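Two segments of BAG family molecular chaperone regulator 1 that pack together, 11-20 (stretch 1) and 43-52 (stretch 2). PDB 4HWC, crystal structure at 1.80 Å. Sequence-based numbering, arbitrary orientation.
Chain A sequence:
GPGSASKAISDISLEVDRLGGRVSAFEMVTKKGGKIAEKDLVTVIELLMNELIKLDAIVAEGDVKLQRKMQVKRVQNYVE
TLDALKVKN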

# COMPACT_ATOMS: atom_id res chain seq x y z
N ASP A 11 -10.14 3.83 7.70
CA ASP A 11 -10.45 4.50 6.45
C ASP A 11 -9.27 4.39 5.49
O ASP A 11 -9.44 4.08 4.31
N ILE A 12 -8.07 4.66 6.00
CA ILE A 12 -6.85 4.56 5.20
C ILE A 12 -6.74 3.08 4.84
O ILE A 12 -6.27 2.72 3.75
N SER A 13 -7.18 2.24 5.76
CA SER A 13 -7.14 0.80 5.59
C SER A 13 -7.95 0.37 4.37
O SER A 13 -7.56 -0.55 3.65
N LEU A 14 -9.08 1.03 4.14
CA LEU A 14 -9.93 0.71 3.00
C LEU A 14 -9.22 1.05 1.69
O LEU A 14 -9.33 0.31 0.71
N GLU A 15 -8.49 2.16 1.68
CA GLU A 15 -7.75 2.57 0.50
C GLU A 15 -6.56 1.65 0.29
O GLU A 15 -6.18 1.34 -0.84
N VAL A 16 -5.95 1.21 1.39
CA VAL A 16 -4.82 0.29 1.28
C VAL A 16 -5.35 -1.04 0.73
O VAL A 16 -4.64 -1.72 -0.01
N ASP A 17 -6.58 -1.41 1.09
CA ASP A 17 -7.16 -2.66 0.58
C ASP A 17 -7.25 -2.58 -0.94
O ASP A 17 -6.91 -3.54 -1.65
N ARG A 18 -7.71 -1.44 -1.44
CA ARG A 18 -7.87 -1.25 -2.87
C ARG A 18 -6.53 -1.20 -3.57
O ARG A 18 -6.37 -1.77 -4.65
N LEU A 19 -5.56 -0.51 -2.98
CA LEU A 19 -4.24 -0.42 -3.59
C LEU A 19 -3.59 -1.80 -3.59
O LEU A 19 -2.82 -2.13 -4.48
N GLY A 20 -3.90 -2.60 -2.58
CA GLY A 20 -3.36 -3.94 -2.48
C GLY A 20 -3.94 -4.80 -3.59
O GLY A 20 -3.29 -5.73 -4.09
N THR A 43 2.60 5.05 -10.41
CA THR A 43 1.36 5.64 -9.94
C THR A 43 0.93 4.99 -8.63
O THR A 43 0.63 5.69 -7.66
N VAL A 44 0.91 3.66 -8.60
CA VAL A 44 0.50 2.92 -7.41
C VAL A 44 1.48 3.09 -6.24
O VAL A 44 1.07 3.24 -5.09
N ILE A 45 2.77 3.05 -6.53
CA ILE A 45 3.76 3.21 -5.47
C ILE A 45 3.53 4.58 -4.86
O ILE A 45 3.51 4.73 -3.65
N GLU A 46 3.32 5.57 -5.71
CA GLU A 46 3.10 6.89 -5.16
C GLU A 46 1.79 7.07 -4.41
O GLU A 46 1.74 7.84 -3.46
N LEU A 47 0.74 6.35 -4.80
CA LEU A 47 -0.51 6.45 -4.05
C LEU A 47 -0.29 5.81 -2.68
O LEU A 47 -0.87 6.27 -1.69
N LEU A 48 0.53 4.77 -2.62
CA LEU A 48 0.83 4.10 -1.35
C LEU A 48 1.66 5.01 -0.45
O LEU A 48 1.46 5.03 0.77
N MET A 49 2.59 5.76 -1.04
CA MET A 49 3.41 6.66 -0.24
C MET A 49 2.55 7.76 0.38
O MET A 49 2.85 8.24 1.48
N ASN A 50 1.50 8.16 -0.33
CA ASN A 50 0.59 9.19 0.16
C ASN A 50 -0.16 8.67 1.38
O ASN A 50 -0.46 9.42 2.31
N GLU A 51 -0.49 7.37 1.36
CA GLU A 51 -1.18 6.77 2.50
C GLU A 51 -0.19 6.65 3.66
O GLU A 51 -0.57 6.76 4.82
N LEU A 52 1.08 6.43 3.34
CA LEU A 52 2.11 6.31 4.38
C LEU A 52 2.26 7.67 5.07
O LEU A 52 2.44 7.74 6.29

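The two helices run nearly antiparallel, with an angle of 163° between their directions and 10.6 Å between axes at closest approach. No direct hydrogen bond joins them.

Thr43 makes no contact with stretch 1. Val44 (t) leaves its helix sideways, and its CG1 lies 4.4 Å from the backbone O of Leu19. Ile45 and Glu46 do not reach the other helix.

Leu47 (m, t) points toward stretch 1. Its CD1 packs 3.8 Å from CD2 of Leu19, and lies 4.2 Å from NH2 of Arg18, at the edge of the guanidinium. That group is held in place by Glu15: Arg18 NH2 forms a salt bridge with Glu15 OE2 at 2.8 Å. Leu48 (m, t) starts sideways, but its end turns inward, bringing CD2 3.5 Å from CD1 of Leu19. Leu19 (m, t) thus packs against both leucines.

Met49 and Asn50 make no contact. Glu51 (m, m) points toward stretch 1 and is buried. Its CG lies 4.0 Å from Leu19 CD1, its CD 3.7 Å from Glu15 CG, and its OE1 3.3 Å from Ile12 CG2. Water 1 donates to Glu51 OE1 at 2.9 Å and weakly to Asp11 OD1 at 3.5 Å, so it bridges the two acids. Leu52 points away.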

# COMPACT_ATOMS: atom_id res chain seq x y z
CB ASP A 11 -10.77 5.97 6.71
CG ASP A 11 -10.76 6.80 5.45
OD1 ASP A 11 -9.66 7.25 5.05
OD2 ASP A 11 -11.84 7.01 4.86
CB ILE A 12 -5.61 4.98 6.02
CG1 ILE A 12 -5.60 6.49 6.21
CG2 ILE A 12 -4.33 4.49 5.34
CD1 ILE A 12 -4.44 7.02 7.03
CB SER A 13 -7.69 0.11 6.83
OG SER A 13 -7.64 -1.29 6.68
CB LEU A 14 -11.25 1.47 3.09
CG LEU A 14 -12.14 1.15 4.30
CD1 LEU A 14 -13.36 2.05 4.29
CD2 LEU A 14 -12.55 -0.31 4.27
CB GLU A 15 -7.28 4.02 0.64
CG GLU A 15 -6.54 4.56 -0.58
CD GLU A 15 -7.23 4.24 -1.90
OE1 GLU A 15 -8.47 4.03 -1.90
OE2 GLU A 15 -6.54 4.22 -2.94
CB VAL A 16 -4.13 0.09 2.64
CG1 VAL A 16 -3.05 -1.00 2.54
CG2 VAL A 16 -3.48 1.40 3.08
CB ASP A 17 -8.59 -2.89 1.11
CG ASP A 17 -8.64 -3.15 2.59
OD1 ASP A 17 -7.63 -3.65 3.14
OD2 ASP A 17 -9.70 -2.88 3.20
CB ARG A 18 -8.65 0.03 -3.15
CG ARG A 18 -9.18 0.13 -4.58
CD ARG A 18 -9.78 1.49 -4.85
NE ARG A 18 -8.76 2.53 -4.82
CZ ARG A 18 -7.94 2.80 -5.83
NH1 ARG A 18 -8.02 2.11 -6.96
NH2 ARG A 18 -7.03 3.76 -5.70
CB LEU A 19 -3.35 0.59 -2.85
CG LEU A 19 -3.84 2.05 -2.95
CD1 LEU A 19 -2.96 2.96 -2.11
CD2 LEU A 19 -3.83 2.49 -4.41
CB THR A 43 0.22 5.45 -10.97
OG1 THR A 43 0.48 6.27 -12.12
CG2 THR A 43 -1.12 5.86 -10.36
CB VAL A 44 0.31 1.43 -7.75
CG1 VAL A 44 -0.08 0.65 -6.52
CG2 VAL A 44 -0.78 1.28 -8.82
CB ILE A 45 5.20 3.15 -6.00
CG1 ILE A 45 5.54 1.70 -6.37
CG2 ILE A 45 6.19 3.67 -4.94
CD1 ILE A 45 6.94 1.52 -6.89
CB GLU A 46 3.38 7.96 -6.25
CG GLU A 46 4.86 8.40 -6.10
CD GLU A 46 5.48 9.24 -7.19
OE1 GLU A 46 6.71 9.12 -7.35
OE2 GLU A 46 4.78 10.00 -7.88
CB LEU A 47 -1.67 5.72 -4.76
CG LEU A 47 -2.24 6.40 -6.00
CD1 LEU A 47 -3.35 5.54 -6.59
CD2 LEU A 47 -2.76 7.78 -5.64
CB LEU A 48 1.58 2.78 -1.59
CG LEU A 48 0.74 1.64 -2.17
CD1 LEU A 48 1.66 0.57 -2.74
CD2 LEU A 48 -0.16 1.04 -1.08
CB MET A 49 4.53 7.27 -1.09
CG MET A 49 5.53 6.25 -1.59
SD MET A 49 6.29 5.30 -0.26
CE MET A 49 7.33 6.58 0.48
CB ASN A 50 -0.40 9.63 -0.92
CG ASN A 50 0.18 10.69 -1.84
OD1 ASN A 50 1.16 11.35 -1.50
ND2 ASN A 50 -0.44 10.86 -3.01
CB GLU A 51 -1.74 5.39 2.12
CG GLU A 51 -2.80 5.43 1.04
CD GLU A 51 -3.98 6.34 1.40
OE1 GLU A 51 -4.66 6.06 2.41
OE2 GLU A 51 -4.22 7.32 0.67
CB LEU A 52 3.43 5.88 3.76
CG LEU A 52 4.50 5.33 4.71
CD1 LEU A 52 4.03 4.00 5.29
CD2 LEU A 52 5.80 5.14 3.96
O HOH W 1 -7.28 7.21 2.52